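Local structure of succinoglycan biosynthesis protein (Bacillus cereus ATCC 14579, 2QGM) at residues K120-I125 / K164-G169; S207-I212 / E264-M269; Y336-S341 / Q429-F434; E345-L350 / T364-Q369. The protein is of unconfirmed function, named for succinoglycan biosynthesis but belonging to the erythromycin esterase family, and so is probably a hydrolase. All coordinates share one frame; numbering follows the deposited sequence.

Contact 1: K120-I125 / K164-G169; sequences KLNEYI and KIQFIG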
# COMPACT_ATOMS: atom_id res chain seq x y z
N LYS A 120 -12.63 -9.05 5.43
CA LYS A 120 -12.47 -10.49 5.56
C LYS A 120 -11.08 -10.86 6.07
O LYS A 120 -10.94 -11.80 6.85
CB LYS A 120 -12.72 -11.19 4.22
CG LYS A 120 -14.10 -10.91 3.62
CD LYS A 120 -14.24 -11.55 2.24
CE LYS A 120 -15.49 -11.05 1.52
NZ LYS A 120 -16.74 -11.24 2.32
N LEU A 121 -10.07 -10.13 5.64
CA LEU A 121 -8.71 -10.41 6.10
C LEU A 121 -8.60 -10.02 7.56
O LEU A 121 -7.90 -10.68 8.34
CB LEU A 121 -7.68 -9.64 5.26
CG LEU A 121 -7.39 -10.34 3.92
CD1 LEU A 121 -6.79 -9.36 2.93
CD2 LEU A 121 -6.47 -11.51 4.17
N ASN A 122 -9.29 -8.95 7.95
CA ASN A 122 -9.23 -8.53 9.34
C ASN A 122 -9.92 -9.59 10.19
O ASN A 122 -9.43 -9.95 11.25
CB ASN A 122 -9.87 -7.16 9.56
CG ASN A 122 -9.43 -6.52 10.87
OD1 ASN A 122 -8.33 -6.79 11.36
ND2 ASN A 122 -10.27 -5.66 11.43
N GLU A 123 -11.04 -10.11 9.70
CA GLU A 123 -11.75 -11.15 10.45
C GLU A 123 -10.83 -12.36 10.58
O GLU A 123 -10.80 -13.01 11.62
CB GLU A 123 -13.04 -11.55 9.74
CG GLU A 123 -13.89 -12.52 10.53
CD GLU A 123 -15.21 -12.85 9.85
OE1 GLU A 123 -15.85 -11.91 9.33
OE2 GLU A 123 -15.59 -14.04 9.81
N TYR A 124 -10.08 -12.65 9.52
CA TYR A 124 -9.15 -13.78 9.55
C TYR A 124 -8.08 -13.61 10.62
O TYR A 124 -7.81 -14.54 11.40
CB TYR A 124 -8.44 -13.95 8.21
CG TYR A 124 -7.48 -15.13 8.23
CD1 TYR A 124 -7.96 -16.43 8.19
CD2 TYR A 124 -6.11 -14.93 8.39
CE1 TYR A 124 -7.10 -17.51 8.31
CE2 TYR A 124 -5.24 -16.02 8.52
CZ TYR A 124 -5.75 -17.31 8.48
OH TYR A 124 -4.92 -18.41 8.59
N ILE A 125 -7.45 -12.44 10.66
CA ILE A 125 -6.39 -12.22 11.65
C ILE A 125 -6.91 -12.00 13.07
O ILE A 125 -6.12 -11.99 14.01
CB ILE A 125 -5.44 -11.05 11.23
CG1 ILE A 125 -6.16 -9.71 11.27
CG2 ILE A 125 -4.89 -11.31 9.84
CD1 ILE A 125 -5.19 -8.53 11.27
N LYS A 164 -4.40 -5.40 19.45
CA LYS A 164 -4.37 -6.24 18.25
C LYS A 164 -4.08 -5.49 16.95
O LYS A 164 -4.42 -4.32 16.80
CB LYS A 164 -5.70 -6.97 18.10
CG LYS A 164 -6.16 -7.70 19.35
CD LYS A 164 -5.14 -8.73 19.81
CE LYS A 164 -5.70 -9.59 20.92
NZ LYS A 164 -6.08 -8.76 22.09
N ILE A 165 -3.46 -6.19 16.01
CA ILE A 165 -3.17 -5.60 14.71
C ILE A 165 -4.50 -5.52 13.98
O ILE A 165 -5.29 -6.47 14.02
CB ILE A 165 -2.23 -6.50 13.86
CG1 ILE A 165 -0.86 -6.63 14.54
CG2 ILE A 165 -2.07 -5.92 12.47
CD1 ILE A 165 0.03 -7.68 13.87
N GLN A 166 -4.76 -4.39 13.33
CA GLN A 166 -5.99 -4.22 12.58
C GLN A 166 -5.61 -4.26 11.10
O GLN A 166 -4.63 -3.65 10.69
CB GLN A 166 -6.63 -2.86 12.90
CG GLN A 166 -7.10 -2.72 14.35
CD GLN A 166 -8.19 -3.71 14.71
OE1 GLN A 166 -9.16 -3.88 13.96
NE2 GLN A 166 -8.05 -4.36 15.86
N PHE A 167 -6.37 -5.02 10.31
CA PHE A 167 -6.10 -5.09 8.88
C PHE A 167 -7.13 -4.19 8.21
O PHE A 167 -8.34 -4.35 8.45
CB PHE A 167 -6.25 -6.52 8.38
CG PHE A 167 -5.72 -6.72 6.99
CD1 PHE A 167 -6.34 -6.11 5.89
CD2 PHE A 167 -4.58 -7.48 6.77
CE1 PHE A 167 -5.81 -6.24 4.61
CE2 PHE A 167 -4.04 -7.62 5.49
CZ PHE A 167 -4.66 -7.00 4.40
N ILE A 168 -6.66 -3.25 7.40
CA ILE A 168 -7.54 -2.33 6.69
C ILE A 168 -7.30 -2.41 5.18
O ILE A 168 -6.16 -2.32 4.73
CB ILE A 168 -7.29 -0.86 7.13
CG1 ILE A 168 -7.48 -0.69 8.63
CG2 ILE A 168 -8.21 0.08 6.36
CD1 ILE A 168 -6.19 -0.81 9.41
N GLY A 169 -8.38 -2.58 4.42
CA GLY A 169 -8.27 -2.62 2.97
C GLY A 169 -8.53 -1.20 2.49
O GLY A 169 -9.67 -0.73 2.54
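Asn-122 OD1 is held from the strand by one short hydrogen bond, from Phe-167 N at 2.8 Å and nearly straight (169°), although the donor stands above the carbonyl plane; a second bond, given by ND2, holds the same buried amide. That bond, from Asn-122 ND2 to Gln-166 OE1, is longer at 3.3 Å; it leaves within the plane of the Asn-122 amide, and the two amide planes are almost perpendicular (85°). Because CG lies anti to the backbone N, the Asn-122 amide is carried across to the strand backbone, and the two bonds together would fix its rotation. The Gln-166 chain bends at chi2, which brings OE1 back to the amide although its CB starts away from the helix. Beside this polar pair, Leu-121 lays CB over the centre of the Phe-167 ring as a CH-pi contact, 3.8 Å from the centroid, while its CD1 touches Phe-167 CZ at 3.5 Å. Ile-125 comes in at about a right angle, its CD1 lying 3.7 Å from Phe-167 CB and close to the carbonyl of Ile-165. Segment 120-125 of helix 115-127 runs nearly antiparallel (168°) to residues 166-169 of strand 166-171, the outermost strand at this end of the mixed sheet. Strand 108-111 hydrogen-bonds to that strand and sends Phe-109 edge-to-face against Phe-167; helices 143-157 and 253-269 flank the pair.

Contact 2: S207-I212 / E264-M269; sequences SFTGSI and EKFTTM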
# COMPACT_ATOMS: atom_id res chain seq x y z
N SER A 207 -25.58 -4.14 -7.20
CA SER A 207 -25.47 -5.07 -8.33
C SER A 207 -24.47 -4.59 -9.37
O SER A 207 -24.11 -5.35 -10.28
CB SER A 207 -26.83 -5.26 -9.02
OG SER A 207 -27.57 -6.32 -8.43
N PHE A 208 -24.00 -3.35 -9.22
CA PHE A 208 -23.06 -2.75 -10.17
C PHE A 208 -21.68 -2.39 -9.62
O PHE A 208 -20.90 -1.73 -10.31
CB PHE A 208 -23.68 -1.48 -10.77
CG PHE A 208 -24.99 -1.73 -11.49
CD1 PHE A 208 -26.21 -1.61 -10.83
CD2 PHE A 208 -24.98 -2.12 -12.82
CE1 PHE A 208 -27.41 -1.88 -11.49
CE2 PHE A 208 -26.18 -2.40 -13.50
CZ PHE A 208 -27.39 -2.28 -12.83
N THR A 209 -21.36 -2.82 -8.40
CA THR A 209 -20.07 -2.47 -7.81
C THR A 209 -19.01 -3.57 -7.88
O THR A 209 -17.97 -3.47 -7.24
CB THR A 209 -20.23 -2.05 -6.34
OG1 THR A 209 -20.88 -3.09 -5.60
CG2 THR A 209 -21.07 -0.78 -6.25
N GLY A 210 -19.28 -4.61 -8.67
CA GLY A 210 -18.34 -5.71 -8.80
C GLY A 210 -16.95 -5.35 -9.30
O GLY A 210 -15.98 -6.06 -9.03
N SER A 211 -16.85 -4.24 -10.02
CA SER A 211 -15.58 -3.75 -10.55
C SER A 211 -15.78 -2.35 -11.09
O SER A 211 -16.92 -1.93 -11.34
CB SER A 211 -15.06 -4.67 -11.66
OG SER A 211 -15.90 -4.64 -12.81
N ILE A 212 -14.69 -1.62 -11.27
CA ILE A 212 -14.75 -0.25 -11.79
C ILE A 212 -15.34 -0.28 -13.20
O ILE A 212 -16.18 0.54 -13.55
CB ILE A 212 -13.34 0.38 -11.89
CG1 ILE A 212 -12.69 0.42 -10.51
CG2 ILE A 212 -13.44 1.78 -12.44
CD1 ILE A 212 -13.47 1.21 -9.49
N GLU A 264 -19.82 5.37 -0.23
CA GLU A 264 -20.03 6.73 -0.74
C GLU A 264 -18.81 7.13 -1.56
O GLU A 264 -18.94 7.66 -2.66
CB GLU A 264 -20.21 7.72 0.41
CG GLU A 264 -20.51 9.15 -0.07
CD GLU A 264 -20.56 10.15 1.06
OE1 GLU A 264 -21.13 9.82 2.12
OE2 GLU A 264 -20.05 11.28 0.90
N LYS A 265 -17.62 6.88 -1.02
CA LYS A 265 -16.38 7.21 -1.72
C LYS A 265 -16.35 6.57 -3.11
O LYS A 265 -16.01 7.21 -4.09
CB LYS A 265 -15.16 6.75 -0.92
CG LYS A 265 -14.89 7.53 0.36
CD LYS A 265 -13.62 7.03 1.04
CE LYS A 265 -13.28 7.83 2.29
NZ LYS A 265 -14.31 7.72 3.35
N PHE A 266 -16.70 5.29 -3.18
CA PHE A 266 -16.70 4.57 -4.45
C PHE A 266 -17.61 5.24 -5.50
O PHE A 266 -17.20 5.45 -6.64
CB PHE A 266 -17.11 3.11 -4.21
CG PHE A 266 -17.11 2.26 -5.45
CD1 PHE A 266 -18.24 2.16 -6.26
CD2 PHE A 266 -15.97 1.52 -5.79
CE1 PHE A 266 -18.24 1.34 -7.39
CE2 PHE A 266 -15.97 0.70 -6.92
CZ PHE A 266 -17.11 0.61 -7.72
N THR A 267 -18.83 5.60 -5.10
CA THR A 267 -19.78 6.23 -6.01
C THR A 267 -19.39 7.67 -6.36
O THR A 267 -19.83 8.21 -7.38
CB THR A 267 -21.20 6.23 -5.42
OG1 THR A 267 -21.23 7.01 -4.22
CG2 THR A 267 -21.65 4.81 -5.11
N THR A 268 -18.58 8.29 -5.50
CA THR A 268 -18.15 9.67 -5.73
C THR A 268 -16.94 9.70 -6.66
O THR A 268 -16.82 10.56 -7.54
CB THR A 268 -17.76 10.36 -4.40
OG1 THR A 268 -18.89 10.34 -3.51
CG2 THR A 268 -17.33 11.80 -4.64
N MSE A 269 -16.04 8.74 -6.46
CA MSE A 269 -14.82 8.60 -7.25
C MSE A 269 -15.13 8.32 -8.73
O MSE A 269 -14.43 8.81 -9.62
CB MSE A 269 -13.99 7.45 -6.66
CG MSE A 269 -12.83 6.96 -7.49
SE MSE A 269 -12.05 5.37 -6.66
CE MSE A 269 -13.26 4.06 -7.46
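Phe-266 supplies most of what the helix offers here, its ring reaching toward the loop between helices 195-203 and 212-215. CG anti to the backbone N (chi1 -178°) extends the ring away from the helix, where a methyl from the loop (Thr-209) and one from the first turn of helix 212-215 (Ile-212) meet it obliquely. Thr-209 brings CG2 to 3.7 Å from Phe-266 CE1, and Ile-212 sets CD1 3.6 Å from Phe-266 CE2. Ile-212 CD1 also lies 3.5 Å from Met-269 CE; Met-269, present as selenomethionine, bends at chi3 to turn the methyl toward the isoleucine, and the two side chains cross at about a right angle. Against this close packing, the loop's other side is open: Gly-210 is exposed and Ser-211, whose CB points away from the helix, is partly so. Ser-211 holds the N-cap position of helix 212-215, its OG receiving a weak bond from Glu-214 N. Tyr-215 adds an edge-to-face partner for the Phe-266 ring. Thr-209 divides its groups, with CG2 given to the ring and OG1 hydrogen-bonded to Leu-175 O. The two segments meet mainly through carbon contacts, with no hydrogen bond between them, so apolar burial of Phe-266 is probably the main gain, while the polar groups of Thr-209 and Ser-211 find partners outside the two segments, at Leu-175 and Glu-214.

Contact 3: Y336-S341 / Q429-F434; sequences YVTIGS and QFDIIF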
# COMPACT_ATOMS: atom_id res chain seq x y z
N TYR A 336 4.73 11.40 8.58
CA TYR A 336 4.61 10.35 7.56
C TYR A 336 5.99 10.12 6.95
O TYR A 336 6.56 10.99 6.30
CB TYR A 336 3.63 10.75 6.45
CG TYR A 336 3.61 9.78 5.27
CD1 TYR A 336 3.31 8.43 5.47
CD2 TYR A 336 3.86 10.21 3.97
CE1 TYR A 336 3.25 7.54 4.40
CE2 TYR A 336 3.80 9.33 2.89
CZ TYR A 336 3.49 7.99 3.12
OH TYR A 336 3.42 7.09 2.07
N VAL A 337 6.54 8.93 7.19
CA VAL A 337 7.85 8.58 6.66
C VAL A 337 7.65 7.59 5.53
O VAL A 337 6.85 6.66 5.63
CB VAL A 337 8.75 7.93 7.75
CG1 VAL A 337 9.98 7.32 7.11
CG2 VAL A 337 9.17 8.98 8.78
N THR A 338 8.38 7.79 4.43
CA THR A 338 8.28 6.92 3.26
C THR A 338 9.51 6.08 3.04
O THR A 338 10.62 6.59 2.99
CB THR A 338 8.05 7.73 1.96
OG1 THR A 338 9.00 8.80 1.88
CG2 THR A 338 6.65 8.28 1.92
N ILE A 339 9.29 4.77 2.89
CA ILE A 339 10.37 3.82 2.65
C ILE A 339 10.11 3.15 1.31
O ILE A 339 9.26 2.27 1.20
CB ILE A 339 10.40 2.73 3.73
CG1 ILE A 339 10.46 3.39 5.11
CG2 ILE A 339 11.58 1.79 3.50
CD1 ILE A 339 10.41 2.43 6.26
N GLY A 340 10.85 3.58 0.29
CA GLY A 340 10.69 3.01 -1.04
C GLY A 340 11.46 1.71 -1.24
O GLY A 340 12.41 1.43 -0.51
N SER A 341 11.04 0.93 -2.23
CA SER A 341 11.67 -0.35 -2.54
C SER A 341 12.44 -0.27 -3.85
O SER A 341 11.91 0.19 -4.86
CB SER A 341 10.60 -1.43 -2.66
OG SER A 341 11.09 -2.58 -3.33
N GLN A 429 11.05 11.33 -3.98
CA GLN A 429 10.04 10.30 -3.81
C GLN A 429 10.09 9.56 -2.48
O GLN A 429 9.05 9.29 -1.88
CB GLN A 429 10.16 9.27 -4.94
CG GLN A 429 10.23 9.90 -6.32
CD GLN A 429 8.98 10.65 -6.66
OE1 GLN A 429 8.94 11.39 -7.66
NE2 GLN A 429 7.94 10.47 -5.86
N PHE A 430 11.30 9.23 -2.02
CA PHE A 430 11.45 8.45 -0.79
C PHE A 430 12.41 9.01 0.25
O PHE A 430 13.52 9.45 -0.08
CB PHE A 430 11.90 7.03 -1.15
CG PHE A 430 11.16 6.41 -2.32
CD1 PHE A 430 9.78 6.22 -2.28
CD2 PHE A 430 11.86 5.98 -3.45
CE1 PHE A 430 9.11 5.60 -3.34
CE2 PHE A 430 11.20 5.36 -4.51
CZ PHE A 430 9.82 5.17 -4.46
N ASP A 431 12.01 8.97 1.51
CA ASP A 431 12.87 9.44 2.60
C ASP A 431 13.95 8.37 2.79
O ASP A 431 15.13 8.68 2.98
CB ASP A 431 12.08 9.57 3.91
CG ASP A 431 11.01 10.64 3.85
OD1 ASP A 431 11.33 11.78 3.44
OD2 ASP A 431 9.85 10.36 4.24
N ILE A 432 13.51 7.12 2.72
CA ILE A 432 14.35 5.95 2.93
C ILE A 432 14.06 4.91 1.85
O ILE A 432 12.98 4.88 1.27
CB ILE A 432 14.00 5.30 4.30
CG1 ILE A 432 14.22 6.31 5.42
CG2 ILE A 432 14.85 4.05 4.55
CD1 ILE A 432 13.53 5.93 6.71
N ILE A 433 15.05 4.07 1.57
CA ILE A 433 14.85 3.00 0.61
C ILE A 433 15.51 1.74 1.14
O ILE A 433 16.45 1.82 1.94
CB ILE A 433 15.47 3.29 -0.80
CG1 ILE A 433 16.98 3.50 -0.67
CG2 ILE A 433 14.80 4.50 -1.42
CD1 ILE A 433 17.70 3.42 -2.00
N PHE A 434 14.97 0.59 0.77
CA PHE A 434 15.60 -0.68 1.12
C PHE A 434 15.87 -1.31 -0.23
O PHE A 434 14.96 -1.53 -1.04
CB PHE A 434 14.73 -1.57 2.04
CG PHE A 434 13.43 -2.05 1.44
CD1 PHE A 434 13.31 -3.33 0.90
CD2 PHE A 434 12.30 -1.24 1.48
CE1 PHE A 434 12.09 -3.80 0.42
CE2 PHE A 434 11.07 -1.70 1.00
CZ PHE A 434 10.96 -2.98 0.47
O HOH W 1 7.33 11.03 3.64
O HOH W 2 13.49 -3.53 -2.41
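Strands 336-341 and 432-434 run parallel, their axes 32° apart, in a register that pairs Ile-339 with Ile-432, Gly-340 with Ile-433 and Ser-341 with Phe-434. Three backbone bonds carry it, the shortest being Gly-340 N to Ile-432 O at 2.7 Å. Ahead of the first bridge, Asp-431 clasps Thr-338: OD2 accepts from Thr-338 N through its anti lone pair at 3.0 Å, and Asp-431 N donates to Thr-338 OG1, also at 3.0 Å, with a weak second branch to Thr-338 O. The threonine hydroxyl sits in the crowded position between its N and carbonyl carbon, which turns it to that N-H. A water joins Asp-431 OD2 to Tyr-336 O, and OD1 forms a salt bridge with Lys-312, so this buried carboxylate is probably kept ionised. On one face of the sheet, Gly-340 CA rests over the Phe-430 ring, 3.6 Å from its centroid; a CB there would collide with Phe-430 CG. On the other face Ile-339 and Ile-432 lie alongside, pointing the same way, and the Phe-434 ring turns back over Ser-341, whose CB approaches Phe-434 CZ at 3.5 Å, while Ile-339 CG2 meets the ring edge. Strand 336-344 is thus zipped between 432-439 and 76-79 in the mixed sheet; helix 65-71 covers the two isoleucines, and helix 87-104 covers Ser-341 and Phe-434.

Contact 4: E345-L350 / T364-Q369; sequences EGNFTL and TDTIPQ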
# COMPACT_ATOMS: atom_id res chain seq x y z
N GLU A 345 18.25 -6.24 -10.58
CA GLU A 345 18.01 -7.21 -11.65
C GLU A 345 17.26 -8.45 -11.19
O GLU A 345 17.14 -8.72 -10.00
CB GLU A 345 19.37 -7.62 -12.25
CG GLU A 345 20.38 -8.05 -11.18
CD GLU A 345 21.72 -8.47 -11.77
OE1 GLU A 345 21.76 -9.48 -12.50
OE2 GLU A 345 22.73 -7.78 -11.50
N GLY A 346 16.77 -9.21 -12.16
CA GLY A 346 16.05 -10.43 -11.85
C GLY A 346 14.75 -10.56 -12.62
O GLY A 346 14.44 -9.74 -13.48
N ASN A 347 14.01 -11.62 -12.32
CA ASN A 347 12.72 -11.89 -12.96
C ASN A 347 11.61 -11.60 -11.95
O ASN A 347 11.83 -11.65 -10.74
CB ASN A 347 12.64 -13.36 -13.38
CG ASN A 347 13.53 -13.68 -14.56
OD1 ASN A 347 13.83 -14.85 -14.83
ND2 ASN A 347 13.95 -12.65 -15.28
N PHE A 348 10.42 -11.30 -12.45
CA PHE A 348 9.31 -11.01 -11.56
C PHE A 348 8.02 -11.55 -12.13
O PHE A 348 7.92 -11.84 -13.33
CB PHE A 348 9.20 -9.50 -11.36
CG PHE A 348 9.02 -8.74 -12.64
CD1 PHE A 348 7.76 -8.59 -13.21
CD2 PHE A 348 10.13 -8.20 -13.29
CE1 PHE A 348 7.61 -7.92 -14.43
CE2 PHE A 348 9.98 -7.54 -14.50
CZ PHE A 348 8.73 -7.39 -15.07
N THR A 349 7.02 -11.66 -11.26
CA THR A 349 5.70 -12.15 -11.63
C THR A 349 4.87 -10.97 -12.10
O THR A 349 4.93 -9.89 -11.50
CB THR A 349 4.98 -12.77 -10.42
OG1 THR A 349 5.76 -13.86 -9.90
CG2 THR A 349 3.60 -13.26 -10.81
N LEU A 350 4.11 -11.16 -13.16
CA LEU A 350 3.25 -10.10 -13.69
C LEU A 350 2.14 -10.71 -14.54
O LEU A 350 2.06 -11.93 -14.68
CB LEU A 350 4.07 -9.08 -14.50
CG LEU A 350 4.67 -9.39 -15.89
CD1 LEU A 350 5.13 -10.84 -15.95
CD2 LEU A 350 3.65 -9.12 -16.97
N THR A 364 5.82 -14.53 -16.16
CA THR A 364 7.05 -13.95 -15.63
C THR A 364 7.82 -13.16 -16.70
O THR A 364 7.76 -13.48 -17.89
CB THR A 364 7.99 -15.06 -15.08
OG1 THR A 364 7.36 -15.72 -13.98
CG2 THR A 364 9.30 -14.46 -14.62
N ASP A 365 8.52 -12.11 -16.27
CA ASP A 365 9.31 -11.29 -17.18
C ASP A 365 10.62 -10.89 -16.51
O ASP A 365 10.83 -11.19 -15.33
CB ASP A 365 8.51 -10.06 -17.61
CG ASP A 365 9.17 -9.30 -18.75
OD1 ASP A 365 9.94 -9.93 -19.51
OD2 ASP A 365 8.91 -8.09 -18.89
N THR A 366 11.49 -10.22 -17.25
CA THR A 366 12.79 -9.82 -16.72
C THR A 366 12.93 -8.31 -16.60
O THR A 366 12.50 -7.56 -17.48
CB THR A 366 13.92 -10.37 -17.60
OG1 THR A 366 13.73 -11.78 -17.79
CG2 THR A 366 15.28 -10.15 -16.94
N ILE A 367 13.57 -7.88 -15.52
CA ILE A 367 13.78 -6.46 -15.28
C ILE A 367 14.71 -5.83 -16.32
O ILE A 367 15.88 -6.22 -16.43
CB ILE A 367 14.38 -6.23 -13.88
CG1 ILE A 367 13.39 -6.69 -12.81
CG2 ILE A 367 14.71 -4.75 -13.68
CD1 ILE A 367 13.92 -6.55 -11.39
N PRO A 368 14.21 -4.85 -17.08
CA PRO A 368 15.04 -4.19 -18.09
C PRO A 368 16.18 -3.43 -17.42
O PRO A 368 16.02 -2.86 -16.34
CB PRO A 368 14.06 -3.24 -18.78
CG PRO A 368 12.74 -3.91 -18.61
CD PRO A 368 12.81 -4.41 -17.19
N GLN A 369 17.33 -3.42 -18.08
CA GLN A 369 18.52 -2.74 -17.58
C GLN A 369 18.64 -1.31 -18.10
O GLN A 369 18.26 -1.01 -19.23
CB GLN A 369 19.76 -3.55 -17.99
CG GLN A 369 21.08 -2.83 -17.82
CD GLN A 369 22.22 -3.53 -18.55
OE1 GLN A 369 23.36 -3.06 -18.55
NE2 GLN A 369 21.91 -4.66 -19.18
O HOH W 3 17.43 -8.18 -14.78
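With chi1 of 57°, Phe-348 places CG in the crowded position between its backbone N and carbonyl carbon, which swings the ring across to the partner strand. Leu-350 does the same, and its CD1 lies 3.8 Å from Asp-365 CB. The Phe-348 ring has Asp-365 O over one face, displaced toward the rim, and at its edge Ile-367 CG1, 3.6 Å from Phe-348 CD2; its CZ meets Asp-365 CB. Ile-367, with CG1 anti to the carbonyl carbon, also packs CD1 against the backbone of Glu-345. Phe-348 and Asp-365 share one face of the sheet, and the ends of Leu-350 and Ile-367 pack against them. The strands form a two-stranded antiparallel sheet apart from the main one, entered after the chain turns a corner at Glu-345. Phe-348 and Asp-365 make its hydrogen-bonded pair, Phe-348 N to Asp-365 O at 2.9 Å and Asp-365 N to Phe-348 O at 3.0 Å, while Asn-347 with Thr-366 and Thr-349 with Thr-364 are non-hydrogen-bonded pairs. Beyond them Ile-367 N meets Gly-346 O almost straight on, at 2.9 Å and 175°. Gly-346 has a positive phi (133°), and a CB there would jam against the preceding carbonyl; a water links its N to Ile-367 O. On the more exposed face the two side chains lie alongside, Asn-347 ND2 2.7 Å from Thr-366 OG1, and Thr-364 CG2 touches Asn-347 CB.

From the N terminus, contact 1 comes first, closing an excursion of 38 residues, a little under half of it helix and none of it strand, between helix 115-127 and strand 166-171, at one edge of the mixed sheet. Contact 2 follows in series, closing 51 residues that are largely helix and binding a loop to the end of helix 253-269, about 22 Å from contact 1 between centres. Contact 3 spans the longest excursion, 87 residues, and joins two inner strands of the same mixed sheet, on the opposite side of the chain's centre from contacts 1 and 2. Contact 4 lies within that excursion: its first strand directly follows 336-344, and its short turnaround of 13 residues makes the separate two-stranded sheet. None of the loops cross.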